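Local structure of hydrogenase maturation factor (Thermoanaerobacter tengcongensis, 3VTH) at residues G464-S467 against T468-A471; F560-I563 against S564-N568; S575-L578 against D579-K583; E715-L719 against S720-V724. The protein probably transfers a carbamoyl group from carbamoyl phosphate, at the cost of ATP, to the C-terminal cysteine of HypE during [NiFe]-hydrogenase maturation. All blocks are in the same frame, centred on the assembly; numbering follows the deposited sequence.

In the fold
All four contacts are local. In each, the two segments run on without a gap, so no long loop is closed, and the contacts follow in series without nesting or crossing. Interaction 1 forms the N-cap and first turn of helix 466-473, in the Kae1-like domain near the iron site. Interactions 2 and 3 come next, in the second Kae1-like subdomain, far from the annotated sites. They are neighbours, with centres about 13 Å apart: the turn at 560-568 and helix 575-587 touch through Ile563 and Leu582. Interaction 4 ends helix 707-719 and leads into strand 723-726. Its nearest atoms lie about 23 Å or more from those of the other three contacts.

Interaction 1. Residues G464-S467 against T468-A471; sequences GYLS and TQYA
Thr468 OG1 and Ser467 OG are joined through water 1. Thr468 OG1 accepts a hydrogen bond from this water, 2.7 Å away, and the water lies 3.0 Å from Ser467 OG. Thr468 OG1 is also hydrogen-bonded to His462 O, with a weak hydrogen bond to Asp460 O. This is the N-terminal turn of helix 466-473, the crossover helix of the beta-alpha-beta unit formed with strands 456-460 and 478-481. Tyr465 holds the N-cap position, and its CB lies 3.6 Å from Thr468 OG1.

The first helical bonds follow at once. Gln469 N donates to Tyr465 O almost straight, with an angle of 171° at the hydrogen. Tyr470 N reaches Leu466 O at 2.8 Å, and Ala471 N reaches Ser467 O.

Ser467 OG sits between its backbone N and carbonyl carbon (chi1 59°), and its bonds to Gly406 O and Gly407 O tie the helix start to a nearby loop. The Tyr465 ring stacks with His462, and its side chain comes within about 4 Å of that of the iron ligand His483 and about 5 Å of the bound nucleotide analogue, so the turn borders the iron and nucleotide site.

On the outer side, the extended Gln469 chain reaches back beside Leu466, crossing it at an angle. Its NE2 bonds weakly to Lys463 O, while Gln469 OE1 lies 3.2 Å from Leu466 CD2.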
# COMPACT_ATOMS: atom_id res chain seq x y z
N GLY A 464 12.20 -19.70 -7.84
CA GLY A 464 11.41 -19.40 -9.04
C GLY A 464 10.90 -17.96 -9.18
O GLY A 464 10.50 -17.56 -10.28
N TYR A 465 10.93 -17.17 -8.11
CA TYR A 465 10.49 -15.76 -8.20
C TYR A 465 11.41 -15.01 -9.15
O TYR A 465 12.63 -15.16 -9.08
CB TYR A 465 10.53 -15.08 -6.83
CG TYR A 465 9.53 -15.56 -5.81
CD1 TYR A 465 8.52 -16.50 -6.12
CD2 TYR A 465 9.57 -15.05 -4.52
CE1 TYR A 465 7.58 -16.91 -5.13
CE2 TYR A 465 8.67 -15.44 -3.55
CZ TYR A 465 7.68 -16.37 -3.86
OH TYR A 465 6.83 -16.70 -2.83
N LEU A 466 10.84 -14.20 -10.03
CA LEU A 466 11.67 -13.29 -10.84
C LEU A 466 12.51 -12.36 -9.96
O LEU A 466 13.62 -11.99 -10.34
CB LEU A 466 10.82 -12.46 -11.78
CG LEU A 466 10.00 -13.19 -12.85
CD1 LEU A 466 9.22 -12.13 -13.63
CD2 LEU A 466 10.90 -13.98 -13.79
N SER A 467 11.97 -12.00 -8.79
CA SER A 467 12.71 -11.17 -7.84
C SER A 467 13.99 -11.87 -7.35
O SER A 467 15.06 -11.24 -7.23
CB SER A 467 11.83 -10.75 -6.66
OG SER A 467 11.31 -11.87 -5.95
N THR A 468 13.88 -13.16 -7.07
CA THR A 468 15.04 -13.98 -6.69
C THR A 468 16.07 -14.05 -7.82
O THR A 468 17.26 -13.84 -7.61
CB THR A 468 14.61 -15.40 -6.27
OG1 THR A 468 13.74 -15.30 -5.13
CG2 THR A 468 15.84 -16.29 -5.92
N GLN A 469 15.59 -14.34 -9.04
CA GLN A 469 16.43 -14.37 -10.24
C GLN A 469 17.14 -13.03 -10.44
O GLN A 469 18.32 -12.99 -10.81
CB GLN A 469 15.61 -14.78 -11.48
CG GLN A 469 15.07 -16.22 -11.34
CD GLN A 469 13.78 -16.51 -12.11
OE1 GLN A 469 13.41 -15.80 -13.04
NE2 GLN A 469 13.09 -17.59 -11.73
N TYR A 470 16.44 -11.94 -10.17
CA TYR A 470 17.06 -10.62 -10.23
C TYR A 470 18.16 -10.49 -9.17
O TYR A 470 19.27 -10.08 -9.50
CB TYR A 470 16.02 -9.50 -10.09
CG TYR A 470 16.65 -8.11 -10.00
CD1 TYR A 470 17.22 -7.50 -11.11
CD2 TYR A 470 16.67 -7.42 -8.78
CE1 TYR A 470 17.80 -6.21 -11.00
CE2 TYR A 470 17.22 -6.16 -8.67
CZ TYR A 470 17.77 -5.56 -9.77
OH TYR A 470 18.32 -4.31 -9.60
N ALA A 471 17.87 -10.87 -7.92
CA ALA A 471 18.85 -10.81 -6.83
C ALA A 471 20.13 -11.59 -7.17
O ALA A 471 21.24 -11.08 -7.00
CB ALA A 471 18.26 -11.32 -5.53
O HOH W 1 13.08 -12.97 -3.84

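Interaction 2. Residues F560-I563 against S564-N568; sequences FDNI and SFYKN
Tyr566 reaches back along the chain to Asn562 and Ile563. Its CB lies 4.0 Å from Ile563 O. The chi1 of -56° sets CG beside the backbone N, and the ring lies back toward the preceding turn. One edge of the ring then passes the carbonyl of Asn562, with CD2 3.3 Å and CE2 3.6 Å from Asn562 O, which sits near the ring plane. One face of the ring takes Phe565 CD2, which stands 3.8 Å above the plane of the Tyr566 ring, over its centre. At the tip, Tyr566 OH hydrogen-bonds to Glu650 OE2 on helix 649-662.

The backbone here makes a 3-10 turn. It links helix 551-559 to helix 567-572, and Tyr566 is the N-cap residue of the second helix. Two bonds from residue i+3 to residue i hold the turn: Phe565 N to Asn562 O at 3.2 Å, and Tyr566 N to Ile563 O at 3.0 Å. In both, the donor stands well above the carbonyl plane, by 44° and 47°.

Asn562 packs its CG 3.7 Å from Phe565 CB, and its amide plane is turned roughly halfway between parallel and perpendicular to the Phe565 ring. Phe565 also touches Tyr657, and the Tyr566 ring meets Tyr657 edge-to-face, so both aromatic residues of the turn pack against helix 649-662. At Ile563, CB leaves the backbone away from the later residues, and the chain packs on Leu556 of helix 551-559.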
# COMPACT_ATOMS: atom_id res chain seq x y z
N PHE A 560 -7.88 -36.37 0.39
CA PHE A 560 -7.41 -37.49 -0.45
C PHE A 560 -7.48 -38.88 0.22
O PHE A 560 -7.80 -39.88 -0.44
CB PHE A 560 -6.00 -37.23 -0.99
CG PHE A 560 -4.89 -37.58 -0.03
CD1 PHE A 560 -4.11 -38.72 -0.23
CD2 PHE A 560 -4.63 -36.78 1.09
CE1 PHE A 560 -3.07 -39.05 0.66
CE2 PHE A 560 -3.59 -37.10 1.99
CZ PHE A 560 -2.82 -38.23 1.77
N ASP A 561 -7.18 -38.94 1.51
CA ASP A 561 -7.10 -40.24 2.19
C ASP A 561 -8.38 -40.59 2.94
O ASP A 561 -8.39 -41.51 3.76
CB ASP A 561 -5.91 -40.27 3.15
CG ASP A 561 -5.93 -39.13 4.16
OD1 ASP A 561 -6.90 -38.34 4.14
OD2 ASP A 561 -4.99 -39.02 4.96
N ASN A 562 -9.46 -39.85 2.68
CA ASN A 562 -10.75 -40.12 3.32
C ASN A 562 -11.89 -39.78 2.36
O ASN A 562 -12.94 -39.26 2.77
CB ASN A 562 -10.84 -39.36 4.65
CG ASN A 562 -12.06 -39.75 5.49
OD1 ASN A 562 -12.61 -38.92 6.22
ND2 ASN A 562 -12.49 -41.00 5.37
N ILE A 563 -11.67 -40.09 1.09
CA ILE A 563 -12.58 -39.78 -0.02
C ILE A 563 -14.05 -40.21 0.17
O ILE A 563 -14.97 -39.42 -0.06
CB ILE A 563 -12.00 -40.36 -1.36
CG1 ILE A 563 -10.85 -39.48 -1.88
CG2 ILE A 563 -13.10 -40.61 -2.42
CD1 ILE A 563 -11.24 -38.08 -2.37
N SER A 564 -14.26 -41.46 0.59
CA SER A 564 -15.62 -42.00 0.71
C SER A 564 -16.50 -41.21 1.69
O SER A 564 -17.73 -41.28 1.61
CB SER A 564 -15.58 -43.49 1.09
OG SER A 564 -14.93 -43.70 2.33
N PHE A 565 -15.87 -40.46 2.59
CA PHE A 565 -16.59 -39.66 3.58
C PHE A 565 -17.33 -38.47 2.94
O PHE A 565 -18.36 -38.03 3.45
CB PHE A 565 -15.60 -39.13 4.64
CG PHE A 565 -16.27 -38.51 5.83
CD1 PHE A 565 -16.48 -39.25 6.99
CD2 PHE A 565 -16.69 -37.17 5.80
CE1 PHE A 565 -17.11 -38.68 8.10
CE2 PHE A 565 -17.32 -36.59 6.90
CZ PHE A 565 -17.53 -37.35 8.06
N TYR A 566 -16.80 -37.96 1.83
CA TYR A 566 -17.31 -36.73 1.21
C TYR A 566 -18.07 -37.02 -0.10
O TYR A 566 -17.88 -36.34 -1.11
CB TYR A 566 -16.15 -35.76 0.96
CG TYR A 566 -15.35 -35.41 2.22
CD1 TYR A 566 -15.65 -34.27 2.97
CD2 TYR A 566 -14.29 -36.22 2.65
CE1 TYR A 566 -14.94 -33.94 4.12
CE2 TYR A 566 -13.56 -35.90 3.79
CZ TYR A 566 -13.89 -34.76 4.52
OH TYR A 566 -13.19 -34.44 5.65
N LYS A 567 -18.95 -38.02 -0.05
CA LYS A 567 -19.64 -38.53 -1.24
C LYS A 567 -20.27 -37.47 -2.14
O LYS A 567 -19.99 -37.44 -3.34
CB LYS A 567 -20.69 -39.58 -0.82
CG LYS A 567 -21.62 -40.07 -1.95
CD LYS A 567 -22.63 -41.10 -1.40
CE LYS A 567 -23.58 -41.64 -2.47
NZ LYS A 567 -24.67 -40.68 -2.81
N ASN A 568 -21.12 -36.61 -1.56
CA ASN A 568 -21.87 -35.60 -2.32
C ASN A 568 -20.95 -34.63 -3.06
O ASN A 568 -21.21 -34.30 -4.22
CB ASN A 568 -22.80 -34.81 -1.38
CG ASN A 568 -23.87 -34.03 -2.13
OD1 ASN A 568 -24.79 -34.61 -2.71
ND2 ASN A 568 -23.77 -32.71 -2.11

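Interaction 3. Residues S575-L578 against D579-K583; sequences SREL and DIILK
The backbone from Ser575 to Leu582 is regular alpha-helix, with four successive bonds from residue i+4 to residue i: Asp579 N to Ser575 O, Ile580 N to Arg576 O, Ile581 N to Glu577 O and Leu582 N to Leu578 O. The last is 3.0 Å long and nearly straight, with an angle of 173° at the hydrogen.

Side chains one turn apart pair along the helix surface. Leu578 CD1 comes 4.0 Å from Leu582 CG and 4.1 Å from Leu582 CD1. Leu578 CG is turned anti to the backbone N (chi1 175°), while Leu582 CG lies beside its own N, and the two branched chains meet at an angle. Glu577 and Ile581 form a second pair. The Glu577 chain is extended, and its aliphatic CG touches Ile581 CD1 at 3.8 Å. The carboxylate continues past this contact, and OE2 hydrogen-bonds to Tyr552 OH.

On the exposed side, Lys583 NZ makes a salt bridge to Asp579, a typical pairing four residues apart. NZ meets Asp579 OD1 at 3.0 Å on its syn side, 21° out of the carboxylate plane. A weak bond to Asp579 OD2 at 3.3 Å accompanies it.

The inner side of helix 575-587 rests on helix 551-559: Leu578 packs on Leu556, and Ile581 on Leu556 and Arg553. Leu582 packs on Ile563 in the turn that follows that helix.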
# COMPACT_ATOMS: atom_id res chain seq x y z
N SER A 575 -16.15 -37.69 -13.45
CA SER A 575 -15.63 -39.01 -13.08
C SER A 575 -14.22 -39.30 -13.59
O SER A 575 -13.38 -39.85 -12.87
CB SER A 575 -16.61 -40.08 -13.56
OG SER A 575 -16.16 -41.38 -13.26
N ARG A 576 -13.95 -38.94 -14.84
CA ARG A 576 -12.66 -39.18 -15.46
C ARG A 576 -11.60 -38.26 -14.86
O ARG A 576 -10.52 -38.72 -14.49
CB ARG A 576 -12.75 -39.05 -16.98
CG ARG A 576 -13.41 -40.28 -17.62
CD ARG A 576 -14.14 -40.00 -18.93
NE ARG A 576 -15.22 -40.96 -19.13
CZ ARG A 576 -15.87 -41.17 -20.27
NH1 ARG A 576 -15.57 -40.49 -21.37
NH2 ARG A 576 -16.83 -42.08 -20.32
N GLU A 577 -11.93 -36.98 -14.73
CA GLU A 577 -11.05 -36.02 -14.08
C GLU A 577 -10.73 -36.40 -12.63
O GLU A 577 -9.58 -36.27 -12.19
CB GLU A 577 -11.64 -34.61 -14.15
CG GLU A 577 -10.77 -33.52 -13.49
CD GLU A 577 -11.33 -32.12 -13.67
OE1 GLU A 577 -12.50 -31.97 -14.10
OE2 GLU A 577 -10.58 -31.15 -13.39
N LEU A 578 -11.73 -36.90 -11.90
CA LEU A 578 -11.53 -37.35 -10.52
C LEU A 578 -10.50 -38.48 -10.43
O LEU A 578 -9.57 -38.41 -9.63
CB LEU A 578 -12.85 -37.80 -9.88
CG LEU A 578 -12.72 -38.40 -8.47
CD1 LEU A 578 -12.30 -37.32 -7.46
CD2 LEU A 578 -14.01 -39.08 -8.03
N ASP A 579 -10.68 -39.51 -11.26
CA ASP A 579 -9.76 -40.64 -11.32
C ASP A 579 -8.31 -40.16 -11.52
O ASP A 579 -7.39 -40.61 -10.83
CB ASP A 579 -10.16 -41.56 -12.48
CG ASP A 579 -9.38 -42.87 -12.50
OD1 ASP A 579 -9.50 -43.65 -11.53
OD2 ASP A 579 -8.67 -43.13 -13.51
N ILE A 580 -8.13 -39.24 -12.46
CA ILE A 580 -6.81 -38.75 -12.81
C ILE A 580 -6.18 -37.98 -11.66
O ILE A 580 -5.01 -38.20 -11.31
CB ILE A 580 -6.88 -37.91 -14.11
CG1 ILE A 580 -7.20 -38.85 -15.28
CG2 ILE A 580 -5.59 -37.12 -14.32
CD1 ILE A 580 -7.54 -38.16 -16.60
N ILE A 581 -6.97 -37.09 -11.04
CA ILE A 581 -6.49 -36.31 -9.91
C ILE A 581 -6.02 -37.23 -8.78
O ILE A 581 -4.92 -37.06 -8.26
CB ILE A 581 -7.56 -35.32 -9.38
CG1 ILE A 581 -7.78 -34.18 -10.38
CG2 ILE A 581 -7.17 -34.74 -8.00
CD1 ILE A 581 -9.04 -33.34 -10.14
N LEU A 582 -6.84 -38.21 -8.41
CA LEU A 582 -6.50 -39.12 -7.32
C LEU A 582 -5.26 -39.99 -7.65
O LEU A 582 -4.42 -40.24 -6.77
CB LEU A 582 -7.68 -40.00 -6.92
CG LEU A 582 -8.94 -39.27 -6.38
CD1 LEU A 582 -9.96 -40.26 -5.83
CD2 LEU A 582 -8.57 -38.22 -5.34
N LYS A 583 -5.14 -40.41 -8.91
CA LYS A 583 -3.98 -41.16 -9.35
C LYS A 583 -2.70 -40.33 -9.32
O LYS A 583 -1.66 -40.84 -8.91
CB LYS A 583 -4.20 -41.78 -10.74
CG LYS A 583 -5.04 -43.04 -10.69
CD LYS A 583 -5.37 -43.54 -12.10
CE LYS A 583 -5.64 -45.02 -12.12
NZ LYS A 583 -7.04 -45.37 -11.76

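Interaction 4. Residues E715-L719 against S720-V724; sequences EKLSL and SGFEV
Leu717 meets both Phe722 and Val724 across the turn. Its CG lies beside the backbone N (chi1 -70°), and CD2 runs up to the Phe722 ring, 3.6 Å from Phe722 CD2 and 3.7 Å from Phe722 CE2. Phe722 has nearly the same first torsion, -74°. Its ring therefore stays close to the helix end, with Leu717 O in the ring plane at the edge, 3.3 Å from Phe722 CD2. Arg689 adds a cation-pi contact to this ring.

Val724 points its CB toward the helix. Its CG2 branch does the touching, 3.6 Å from Leu717 CB and 3.8 Å from Ser718 OG. The Ser718 hydroxyl is turned back along the helix and bonds to Ile714 O. Water 2 donates to Lys716 O at 2.7 Å and lies 3.2 Å from Ser720 OG, linking the two. That carbonyl otherwise receives only a weak bond from Ser720 N among the two segments. Lys716 extends away to Asn679 and makes a cation-pi contact with Tyr682 of helix 666-692.

The backbone closes the helix with two bonds. Phe722 N reaches Leu717 O at 3.1 Å, and Gly721 N reaches Ser718 O. Gly721 has a positive phi of 92° and is the C-prime residue. This is a Schellman motif, and here it turns the crossover helix 707-719 of a beta-alpha-beta unit into strand 723-726, which pairs in parallel with strand 696-700.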
# COMPACT_ATOMS: atom_id res chain seq x y z
N GLU A 715 -8.07 -9.69 19.89
CA GLU A 715 -8.88 -9.54 21.10
C GLU A 715 -8.65 -10.70 22.08
O GLU A 715 -8.36 -10.46 23.25
CB GLU A 715 -10.36 -9.43 20.75
CG GLU A 715 -10.75 -8.10 20.08
CD GLU A 715 -12.20 -8.08 19.59
OE1 GLU A 715 -12.93 -9.07 19.83
OE2 GLU A 715 -12.62 -7.08 18.99
N LYS A 716 -8.77 -11.93 21.58
CA LYS A 716 -8.66 -13.12 22.43
C LYS A 716 -7.29 -13.21 23.12
O LYS A 716 -7.20 -13.49 24.32
CB LYS A 716 -8.94 -14.39 21.63
CG LYS A 716 -9.25 -15.57 22.53
CD LYS A 716 -9.58 -16.84 21.78
CE LYS A 716 -10.31 -17.79 22.73
NZ LYS A 716 -10.31 -19.18 22.24
N LEU A 717 -6.23 -12.96 22.35
CA LEU A 717 -4.87 -12.99 22.86
C LEU A 717 -4.62 -11.87 23.85
O LEU A 717 -3.97 -12.09 24.89
CB LEU A 717 -3.86 -12.91 21.70
CG LEU A 717 -3.71 -14.11 20.75
CD1 LEU A 717 -2.94 -13.68 19.50
CD2 LEU A 717 -3.00 -15.28 21.47
N SER A 718 -5.13 -10.67 23.54
CA SER A 718 -5.01 -9.51 24.44
C SER A 718 -5.70 -9.75 25.77
O SER A 718 -5.17 -9.37 26.82
CB SER A 718 -5.55 -8.23 23.80
OG SER A 718 -4.68 -7.76 22.78
N LEU A 719 -6.86 -10.40 25.74
CA LEU A 719 -7.59 -10.71 26.97
C LEU A 719 -6.83 -11.72 27.84
O LEU A 719 -7.08 -11.79 29.04
CB LEU A 719 -9.00 -11.22 26.68
CG LEU A 719 -10.02 -10.29 26.00
CD1 LEU A 719 -11.30 -11.05 25.64
CD2 LEU A 719 -10.34 -9.07 26.86
N SER A 720 -5.92 -12.48 27.23
CA SER A 720 -5.07 -13.44 27.96
C SER A 720 -3.68 -12.90 28.28
O SER A 720 -2.76 -13.67 28.61
CB SER A 720 -4.97 -14.76 27.20
OG SER A 720 -6.15 -15.52 27.40
N GLY A 721 -3.52 -11.59 28.18
CA GLY A 721 -2.31 -10.93 28.62
C GLY A 721 -1.21 -10.73 27.61
O GLY A 721 -0.22 -10.08 27.93
N PHE A 722 -1.35 -11.29 26.41
CA PHE A 722 -0.34 -11.11 25.36
C PHE A 722 -0.25 -9.67 24.90
O PHE A 722 -1.27 -8.96 24.86
CB PHE A 722 -0.67 -11.96 24.13
CG PHE A 722 -0.43 -13.42 24.29
CD1 PHE A 722 0.85 -13.93 24.14
CD2 PHE A 722 -1.48 -14.28 24.59
CE1 PHE A 722 1.09 -15.29 24.26
CE2 PHE A 722 -1.25 -15.64 24.73
CZ PHE A 722 0.04 -16.15 24.56
N GLU A 723 0.95 -9.24 24.53
CA GLU A 723 1.13 -8.02 23.75
C GLU A 723 1.11 -8.41 22.27
O GLU A 723 1.99 -9.14 21.80
CB GLU A 723 2.46 -7.36 24.07
CG GLU A 723 2.62 -6.94 25.52
CD GLU A 723 4.09 -6.93 25.94
OE1 GLU A 723 4.80 -6.01 25.47
OE2 GLU A 723 4.51 -7.84 26.71
N VAL A 724 0.10 -7.94 21.54
CA VAL A 724 -0.14 -8.42 20.19
C VAL A 724 0.13 -7.33 19.17
O VAL A 724 -0.25 -6.17 19.37
CB VAL A 724 -1.59 -8.96 20.03
CG1 VAL A 724 -1.75 -9.64 18.67
CG2 VAL A 724 -1.93 -9.92 21.17
O HOH W 2 -8.88 -14.70 26.02